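ABC transporter substrate-binding protein (PDB 3LKV) probably acts as the substrate-binding component of an ABC transporter, holding a small ligand, here phenylalanine, between two alpha/beta domains. Local coordinates at residues Val11-Ile16 and Ala24-Leu29; Pro79-Leu84 and Ala104-Gln109; Val254-Glu259 and Gly264-Gln269. All coordinates share one frame; numbering follows the deposited sequence.

Contact 1 of 3, residues Val11-Ile16 and Ala24-Leu29; sequences VAVSQI and ATRQGL
R26 leans from helix 20-35 across the side chains of V13 and Q15 on strand 9-15, the two segments running antiparallel with their axes 10.7 Å apart at closest approach. R26 CB lies 3.8 Å from Q15 OE1, and the chain then swings past V13, where R26 CD rests 4.2 Å from V13 CG1. The same R26 CD is 3.6 Å from Q15 OE1, so the oxygen sits beside the aliphatic stem as well as the charged end. A bend at chi3 (87°) turns the guanidinium back toward glutamine; NE and CZ stay at van der Waals distance or beyond, and R26 NH1 alone donates to Q15 OE1 at 2.7 Å. The bond is short but far from straight, with an N-H...O angle of 141°. The oxygen arrives at the edge of the guanidinium, near its plane, while the amide and guanidinium planes are turned 36° from each other. Deeper in, V13 CG2 and L29 CD2 meet tip to tip at 4.1 Å, an apolar contact between sheet and helix.

Strand and helix belong to the beta-alpha-beta unit completed by strand 44-50. Y48 of that last strand forms a cation-pi pair with R26. D23 OD1 forms a salt bridge with R26 NH1 and takes a hydrogen bond from Q15 NE2, which also bonds to the V17 carbonyl. Oxygen facing a cation and nitrogen facing acceptors is a pattern consistent with a single flip of the Q15 amide, and the nearby D23 carboxylate probably offsets the arginine charge.

Contact 2 of 3, residues Pro79-Leu84 and Ala104-Gln109; sequences PTAQAL and AKLVKQ
Q82 and L106 cross at about a right angle, the extended glutamine running out from helix 78-87 and the leucine bringing the ends of its branches to the helix from the loop after strand 93-98. One branch of the leucine, CD2, lies against the root of the glutamine, 3.8 Å from Q82 CA and equally far from Q82 CG. Its other branch leans to the neighbouring helical residue, L106 CD1 coming within 3.9 Å of A81 CB. The isobutyl fork thus spans two consecutive positions of the helix.

Q82 owes its course to a first torsion of -74°, which sets CG opposite the carbonyl carbon; from there the chain stays extended and carries the amide past the leucine to A104. Q82 NE2 donates to A104 O at 3.0 Å, a nearly straight bond with an N-H...O angle of 164°. The acceptor lies only 9° out of the glutamine amide plane, whereas the donor is somewhat tilted from the plane of the backbone carbonyl. The methyl of A104 adds a looser contact, its CB 3.9 Å from Q82 NE2.

Polar and apolar contacts therefore divide along the interface: the partly exposed glutamine grips a main-chain oxygen, and the leucine goes inward, where it also meets F95 and V98 of strand 93-98 and V85 of the helix. Helix 78-87 joins the adjacent parallel strands 72-76 and 93-98, so the arrangement is that of a beta-alpha-beta crossover whose helix is fastened to the loop leaving its second strand, within the Rossmann-like sheet domain of a periplasmic binding protein.

Contact 3 of 3, residues Val254-Glu259 and Gly264-Gln269; sequences VAAILE and GSLDVQ. With ZN (zinc ion), chain D.
L266 lays its CD1 methyl over the side of helix 243-258, between I257 and A256. The closer approach is to I257, with L266 CD1 4.1 Å from I257 CG1; A256 CB is 4.3 Å from that same methyl. The two longer side chains meet at a slant rather than end on. For isoleucine the first torsion is -69°, which places CG1 opposite the carbonyl carbon and extends that arm to the side where leucine arrives. Of the two leucine branches, CD1 makes both contacts. No hydrogen bond links the two segments, so this small, partly buried contact rests on methyl and methylene groups alone. On the helix side, I257 also reaches V72 and V94 in the parallel sheet, while Y253, one turn earlier, adds its side chain to the cover of L266.

The chain here has come over from the mixed sheet, where strand 237-240 lies, and after helix 243-258 it adds strand 269-270 to the edge of the parallel sheet before returning to the mixed one. Such repeated exchange of chain between two alpha/beta domains is a hallmark of type I periplasmic binding proteins, consistent with the family of this sequence.

Immediately after L266 the backbone presents D267 on another side. Its OD2 binds zinc at 2.0 Å, and E111 supplies the second protein ligand of that ion. D267 OD1 stays at 2.8 Å from the zinc, well beyond the bonded OD2, and accepts a hydrogen bond from Q112 NE2, a second-shell contact that, together with the metal bond, probably restrains the rotation of the carboxylate.

In the fold
The three contacts all pack on one parallel sheet, their centres about 16 Å apart in every pairing. Contacts 1 and 2 meet across strand 9-15, whose far face carries helix 78-87: S14 OG packs 3.2 Å from T80 CG2. Contact 1 reaches contact 3 on the opposite face, V11 CG2 lying 4.0 Å from V254 CG1, so helices 20-35 and 243-258 share that layer. The nearest atoms of contacts 2 and 3 are about 4 Å apart, without touching. The bound phenylalanine touches P79. The side chain of A104 is about 7 Å from the bound phenylalanine (PHE). The side chain of Q15 is about 9 Å from the bound phenylalanine (PHE). Contact 3 instead carries a zinc ligand, D267.

Contact 1 of 3, residues Val11-Ile16 and Ala24-Leu29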
loop_
_atom_site.group_PDB
_atom_site.type_symbol
_atom_site.label_atom_id
_atom_site.label_comp_id
_atom_site.label_asym_id
_atom_site.label_seq_id
_atom_site.Cartn_x
_atom_site.Cartn_y
_atom_site.Cartn_z
ATOM N N VAL A 11 -3.666 6.606 12.773
ATOM C CA VAL A 11 -2.283 6.358 13.135
ATOM C C VAL A 11 -1.415 7.045 12.077
ATOM O O VAL A 11 -1.546 6.748 10.886
ATOM C CB VAL A 11 -2.020 4.865 13.207
ATOM C CG1 VAL A 11 -0.529 4.565 13.500
ATOM C CG2 VAL A 11 -2.964 4.243 14.312
ATOM N N ALA A 12 -0.520 7.931 12.531
ATOM C CA ALA A 12 0.330 8.696 11.648
ATOM C C ALA A 12 1.784 8.326 11.918
ATOM O O ALA A 12 2.237 8.426 13.055
ATOM C CB ALA A 12 0.093 10.217 11.875
ATOM N N VAL A 13 2.470 7.914 10.865
ATOM C CA VAL A 13 3.765 7.316 10.932
ATOM C C VAL A 13 4.785 8.194 10.250
ATOM O O VAL A 13 4.643 8.510 9.067
ATOM C CB VAL A 13 3.801 5.952 10.236
ATOM C CG1 VAL A 13 5.194 5.342 10.397
ATOM C CG2 VAL A 13 2.708 5.006 10.782
ATOM N N SER A 14 5.791 8.616 11.000
ATOM C CA SER A 14 6.872 9.396 10.480
ATOM C C SER A 14 8.185 8.619 10.547
ATOM O O SER A 14 8.555 8.094 11.595
ATOM C CB SER A 14 7.001 10.616 11.351
ATOM O OG SER A 14 8.038 11.486 10.897
ATOM N N GLN A 15 8.934 8.637 9.448
ATOM C CA GLN A 15 10.116 7.787 9.261
ATOM C C GLN A 15 11.192 8.668 8.689
ATOM O O GLN A 15 10.931 9.412 7.727
ATOM C CB GLN A 15 9.744 6.697 8.256
ATOM C CG GLN A 15 10.709 5.651 8.125
ATOM C CD GLN A 15 10.243 4.548 7.170
ATOM O OE1 GLN A 15 9.160 4.033 7.317
ATOM N NE2 GLN A 15 11.087 4.175 6.236
ATOM N N ILE A 16 12.407 8.617 9.240
ATOM C CA ILE A 16 13.435 9.560 8.822
ATOM C C ILE A 16 13.787 9.425 7.330
ATOM O O ILE A 16 14.036 10.429 6.628
ATOM C CB ILE A 16 14.672 9.481 9.769
ATOM C CG1 ILE A 16 15.720 10.528 9.426
ATOM C CG2 ILE A 16 15.272 8.061 9.804
ATOM C CD1 ILE A 16 15.268 12.002 9.477
ATOM N N ALA A 24 10.870 -2.379 6.768
ATOM C CA ALA A 24 10.374 -3.638 7.308
ATOM C C ALA A 24 9.639 -3.348 8.620
ATOM O O ALA A 24 8.655 -3.978 8.927
ATOM C CB ALA A 24 11.513 -4.684 7.537
ATOM N N THR A 25 10.152 -2.413 9.407
ATOM C CA THR A 25 9.511 -2.067 10.638
ATOM C C THR A 25 8.116 -1.549 10.352
ATOM O O THR A 25 7.160 -1.938 10.997
ATOM C CB THR A 25 10.302 -1.013 11.398
ATOM O OG1 THR A 25 11.606 -1.533 11.683
ATOM C CG2 THR A 25 9.639 -0.687 12.681
ATOM N N ARG A 26 8.005 -0.683 9.358
ATOM C CA ARG A 26 6.722 -0.105 9.002
ATOM C C ARG A 26 5.737 -1.161 8.480
ATOM O O ARG A 26 4.562 -1.100 8.796
ATOM C CB ARG A 26 6.912 1.014 7.973
ATOM C CG ARG A 26 5.623 1.751 7.695
ATOM C CD ARG A 26 5.764 2.988 6.913
ATOM N NE ARG A 26 5.718 2.713 5.472
ATOM C CZ ARG A 26 6.781 2.670 4.682
ATOM N NH1 ARG A 26 8.001 2.850 5.164
ATOM N NH2 ARG A 26 6.636 2.423 3.412
ATOM N N GLN A 27 6.204 -2.111 7.681
ATOM C CA GLN A 27 5.325 -3.168 7.186
ATOM C C GLN A 27 4.840 -4.043 8.340
ATOM O O GLN A 27 3.671 -4.484 8.410
ATOM C CB GLN A 27 6.074 -4.046 6.186
ATOM C CG GLN A 27 5.163 -5.081 5.478
ATOM C CD GLN A 27 4.024 -4.441 4.695
ATOM O OE1 GLN A 27 4.274 -3.692 3.764
ATOM N NE2 GLN A 27 2.758 -4.751 5.054
ATOM N N GLY A 28 5.766 -4.321 9.234
ATOM C CA GLY A 28 5.445 -5.080 10.436
ATOM C C GLY A 28 4.373 -4.431 11.300
ATOM O O GLY A 28 3.476 -5.106 11.827
ATOM N N LEU A 29 4.455 -3.117 11.419
ATOM C CA LEU A 29 3.472 -2.385 12.159
ATOM C C LEU A 29 2.070 -2.517 11.528
ATOM O O LEU A 29 1.072 -2.745 12.224
ATOM C CB LEU A 29 3.890 -0.928 12.235
ATOM C CG LEU A 29 2.806 0.013 12.777
ATOM C CD1 LEU A 29 2.369 -0.393 14.180
ATOM C CD2 LEU A 29 3.354 1.459 12.765
#

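Contact 2 of 3, residues Pro79-Leu84 and Ala104-Gln109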
loop_
_atom_site.group_PDB
_atom_site.type_symbol
_atom_site.label_atom_id
_atom_site.label_comp_id
_atom_site.label_asym_id
_atom_site.label_seq_id
_atom_site.Cartn_x
_atom_site.Cartn_y
_atom_site.Cartn_z
ATOM N N PRO A 79 15.612 10.420 14.770
ATOM C CA PRO A 79 15.430 11.859 14.458
ATOM C C PRO A 79 13.947 12.213 14.249
ATOM O O PRO A 79 13.498 13.244 14.705
ATOM C CB PRO A 79 16.270 12.079 13.194
ATOM C CG PRO A 79 17.129 10.896 13.069
ATOM C CD PRO A 79 16.458 9.743 13.796
ATOM N N THR A 80 13.163 11.311 13.680
ATOM C CA THR A 80 11.741 11.598 13.460
ATOM C C THR A 80 11.016 11.470 14.787
ATOM O O THR A 80 10.170 12.286 15.073
ATOM C CB THR A 80 11.159 10.678 12.384
ATOM O OG1 THR A 80 11.978 9.503 12.293
ATOM C CG2 THR A 80 11.220 11.381 10.995
ATOM N N ALA A 81 11.424 10.523 15.644
ATOM C CA ALA A 81 10.818 10.449 16.981
ATOM C C ALA A 81 11.074 11.718 17.752
ATOM O O ALA A 81 10.172 12.236 18.377
ATOM C CB ALA A 81 11.296 9.230 17.771
ATOM N N GLN A 82 12.285 12.223 17.675
ATOM C CA GLN A 82 12.647 13.411 18.374
ATOM C C GLN A 82 11.812 14.581 17.930
ATOM O O GLN A 82 11.375 15.393 18.783
ATOM C CB GLN A 82 14.128 13.742 18.185
ATOM C CG GLN A 82 15.076 12.818 18.992
ATOM C CD GLN A 82 16.535 13.203 18.757
ATOM O OE1 GLN A 82 16.942 13.341 17.628
ATOM N NE2 GLN A 82 17.319 13.319 19.812
ATOM N N ALA A 83 11.572 14.699 16.623
ATOM C CA ALA A 83 10.728 15.810 16.149
ATOM C C ALA A 83 9.296 15.689 16.650
ATOM O O ALA A 83 8.604 16.700 16.897
ATOM C CB ALA A 83 10.748 15.873 14.613
ATOM N N LEU A 84 8.810 14.453 16.797
ATOM C CA LEU A 84 7.447 14.270 17.305
ATOM C C LEU A 84 7.339 14.725 18.771
ATOM O O LEU A 84 6.371 15.406 19.165
ATOM C CB LEU A 84 7.017 12.831 17.162
ATOM C CG LEU A 84 6.765 12.245 15.744
ATOM C CD1 LEU A 84 6.431 10.823 15.883
ATOM C CD2 LEU A 84 5.690 12.993 14.972
ATOM N N ALA A 104 18.477 9.820 23.640
ATOM C CA ALA A 104 17.838 10.666 22.621
ATOM C C ALA A 104 16.853 11.604 23.229
ATOM O O ALA A 104 16.253 12.411 22.501
ATOM C CB ALA A 104 17.137 9.814 21.556
ATOM N N LYS A 105 16.628 11.499 24.535
ATOM C CA LYS A 105 15.691 12.416 25.224
ATOM C C LYS A 105 14.237 12.235 24.859
ATOM O O LYS A 105 13.432 13.145 24.948
ATOM C CB LYS A 105 16.113 13.891 25.032
ATOM C CG LYS A 105 17.549 14.151 25.606
ATOM C CD LYS A 105 17.980 15.652 25.605
ATOM C CE LYS A 105 19.401 15.837 26.300
ATOM N NZ LYS A 105 20.083 17.190 26.079
ATOM N N LEU A 106 13.886 11.038 24.473
ATOM C CA LEU A 106 12.516 10.708 24.218
ATOM C C LEU A 106 11.775 10.328 25.500
ATOM O O LEU A 106 10.580 10.633 25.648
ATOM C CB LEU A 106 12.487 9.520 23.274
ATOM C CG LEU A 106 13.191 9.704 21.960
ATOM C CD1 LEU A 106 12.999 8.402 21.168
ATOM C CD2 LEU A 106 12.646 10.971 21.244
ATOM N N VAL A 107 12.467 9.619 26.387
ATOM C CA VAL A 107 11.956 9.276 27.689
ATOM C C VAL A 107 13.011 9.532 28.786
ATOM O O VAL A 107 14.223 9.435 28.550
ATOM C CB VAL A 107 11.484 7.800 27.733
ATOM C CG1 VAL A 107 10.357 7.520 26.690
ATOM C CG2 VAL A 107 12.645 6.858 27.576
ATOM N N LYS A 108 12.561 9.828 30.005
ATOM C CA LYS A 108 13.491 9.984 31.129
ATOM C C LYS A 108 14.120 8.629 31.529
ATOM O O LYS A 108 15.266 8.546 31.957
ATOM C CB LYS A 108 12.742 10.612 32.306
ATOM C CG LYS A 108 13.726 11.191 33.347
ATOM C CD LYS A 108 13.082 11.674 34.650
ATOM C CE LYS A 108 14.115 11.573 35.784
ATOM N NZ LYS A 108 13.766 12.397 36.942
ATOM N N GLN A 109 13.350 7.561 31.412
ATOM C CA GLN A 109 13.850 6.208 31.691
ATOM C C GLN A 109 12.926 5.197 31.002
ATOM O O GLN A 109 11.796 5.501 30.657
ATOM C CB GLN A 109 13.911 5.925 33.221
ATOM C CG GLN A 109 12.543 5.722 33.935
ATOM C CD GLN A 109 11.857 7.041 34.297
ATOM O OE1 GLN A 109 12.495 7.982 34.719
ATOM N NE2 GLN A 109 10.554 7.093 34.154
#

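Contact 3 of 3, residues Val254-Glu259 and Gly264-Gln269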
loop_
_atom_site.group_PDB
_atom_site.type_symbol
_atom_site.label_atom_id
_atom_site.label_comp_id
_atom_site.label_asym_id
_atom_site.label_seq_id
_atom_site.Cartn_x
_atom_site.Cartn_y
_atom_site.Cartn_z
ATOM N N VAL A 254 0.599 0.417 20.007
ATOM C CA VAL A 254 -0.416 1.240 19.352
ATOM C C VAL A 254 -1.843 0.739 19.702
ATOM O O VAL A 254 -2.686 1.518 20.095
ATOM C CB VAL A 254 -0.198 1.271 17.849
ATOM C CG1 VAL A 254 -1.356 1.968 17.174
ATOM C CG2 VAL A 254 1.133 1.959 17.509
ATOM N N ALA A 255 -2.097 -0.562 19.626
ATOM C CA ALA A 255 -3.448 -1.057 19.945
ATOM C C ALA A 255 -3.795 -0.793 21.406
ATOM O O ALA A 255 -4.927 -0.399 21.708
ATOM C CB ALA A 255 -3.664 -2.532 19.593
ATOM N N ALA A 256 -2.828 -0.980 22.312
ATOM C CA ALA A 256 -3.121 -0.790 23.732
ATOM C C ALA A 256 -3.479 0.676 23.943
ATOM O O ALA A 256 -4.417 0.995 24.654
ATOM C CB ALA A 256 -1.916 -1.236 24.615
ATOM N N ILE A 257 -2.801 1.577 23.260
ATOM C CA ILE A 257 -3.090 3.001 23.461
ATOM C C ILE A 257 -4.471 3.345 22.917
ATOM O O ILE A 257 -5.250 4.094 23.520
ATOM C CB ILE A 257 -1.983 3.881 22.826
ATOM C CG1 ILE A 257 -0.708 3.698 23.655
ATOM C CG2 ILE A 257 -2.390 5.368 22.724
ATOM C CD1 ILE A 257 0.592 4.242 23.073
ATOM N N LEU A 258 -4.772 2.806 21.757
ATOM C CA LEU A 258 -6.055 3.078 21.114
ATOM C C LEU A 258 -7.201 2.621 22.015
ATOM O O LEU A 258 -8.256 3.185 21.978
ATOM C CB LEU A 258 -6.133 2.358 19.743
ATOM C CG LEU A 258 -5.323 3.010 18.596
ATOM C CD1 LEU A 258 -5.333 2.133 17.398
ATOM C CD2 LEU A 258 -5.859 4.395 18.228
ATOM N N GLU A 259 -6.961 1.611 22.816
ATOM C CA GLU A 259 -7.931 1.077 23.722
ATOM C C GLU A 259 -7.939 1.762 25.078
ATOM O O GLU A 259 -8.559 1.289 26.002
ATOM C CB GLU A 259 -7.684 -0.447 23.878
ATOM C CG GLU A 259 -8.192 -1.168 22.631
ATOM C CD GLU A 259 -7.479 -2.481 22.302
ATOM O OE1 GLU A 259 -6.932 -3.139 23.253
ATOM O OE2 GLU A 259 -7.503 -2.820 21.063
ATOM N N GLY A 264 2.495 6.590 28.818
ATOM C CA GLY A 264 3.508 6.669 29.875
ATOM C C GLY A 264 3.491 5.494 30.871
ATOM O O GLY A 264 4.414 5.353 31.665
ATOM N N SER A 265 2.433 4.673 30.833
ATOM C CA SER A 265 2.277 3.574 31.759
ATOM C C SER A 265 2.774 2.330 31.074
ATOM O O SER A 265 2.715 1.285 31.651
ATOM C CB SER A 265 0.801 3.360 32.162
ATOM O OG SER A 265 0.077 2.668 31.088
ATOM N N LEU A 266 3.247 2.439 29.830
ATOM C CA LEU A 266 3.763 1.264 29.147
ATOM C C LEU A 266 5.290 1.307 29.141
ATOM O O LEU A 266 5.891 2.264 28.628
ATOM C CB LEU A 266 3.236 1.185 27.739
ATOM C CG LEU A 266 1.724 1.124 27.557
ATOM C CD1 LEU A 266 1.345 1.209 26.104
ATOM C CD2 LEU A 266 1.094 -0.158 28.162
ATOM N N ASP A 267 5.911 0.286 29.721
ATOM C CA ASP A 267 7.363 0.191 29.719
ATOM C C ASP A 267 7.940 0.111 28.299
ATOM O O ASP A 267 7.380 -0.533 27.423
ATOM C CB ASP A 267 7.889 -1.025 30.507
ATOM C CG ASP A 267 7.459 -1.048 31.937
ATOM O OD1 ASP A 267 7.174 0.056 32.539
ATOM O OD2 ASP A 267 7.391 -2.219 32.482
ATOM N N VAL A 268 9.089 0.727 28.103
ATOM C CA VAL A 268 9.793 0.649 26.844
ATOM C C VAL A 268 10.422 -0.752 26.705
ATOM O O VAL A 268 11.095 -1.229 27.578
ATOM C CB VAL A 268 10.870 1.739 26.754
ATOM C CG1 VAL A 268 11.853 1.482 25.543
ATOM C CG2 VAL A 268 10.234 3.066 26.651
ATOM N N GLN A 269 10.231 -1.393 25.578
ATOM C CA GLN A 269 10.759 -2.714 25.380
ATOM C C GLN A 269 12.078 -2.643 24.621
ATOM O O GLN A 269 12.213 -1.864 23.678
ATOM C CB GLN A 269 9.743 -3.483 24.549
ATOM C CG GLN A 269 10.077 -4.920 24.310
ATOM C CD GLN A 269 9.752 -5.732 25.538
ATOM O OE1 GLN A 269 8.675 -5.548 26.141
ATOM N NE2 GLN A 269 10.696 -6.606 25.949
HETATM ZN ZN ZN D . 7.147 -2.014 34.441
#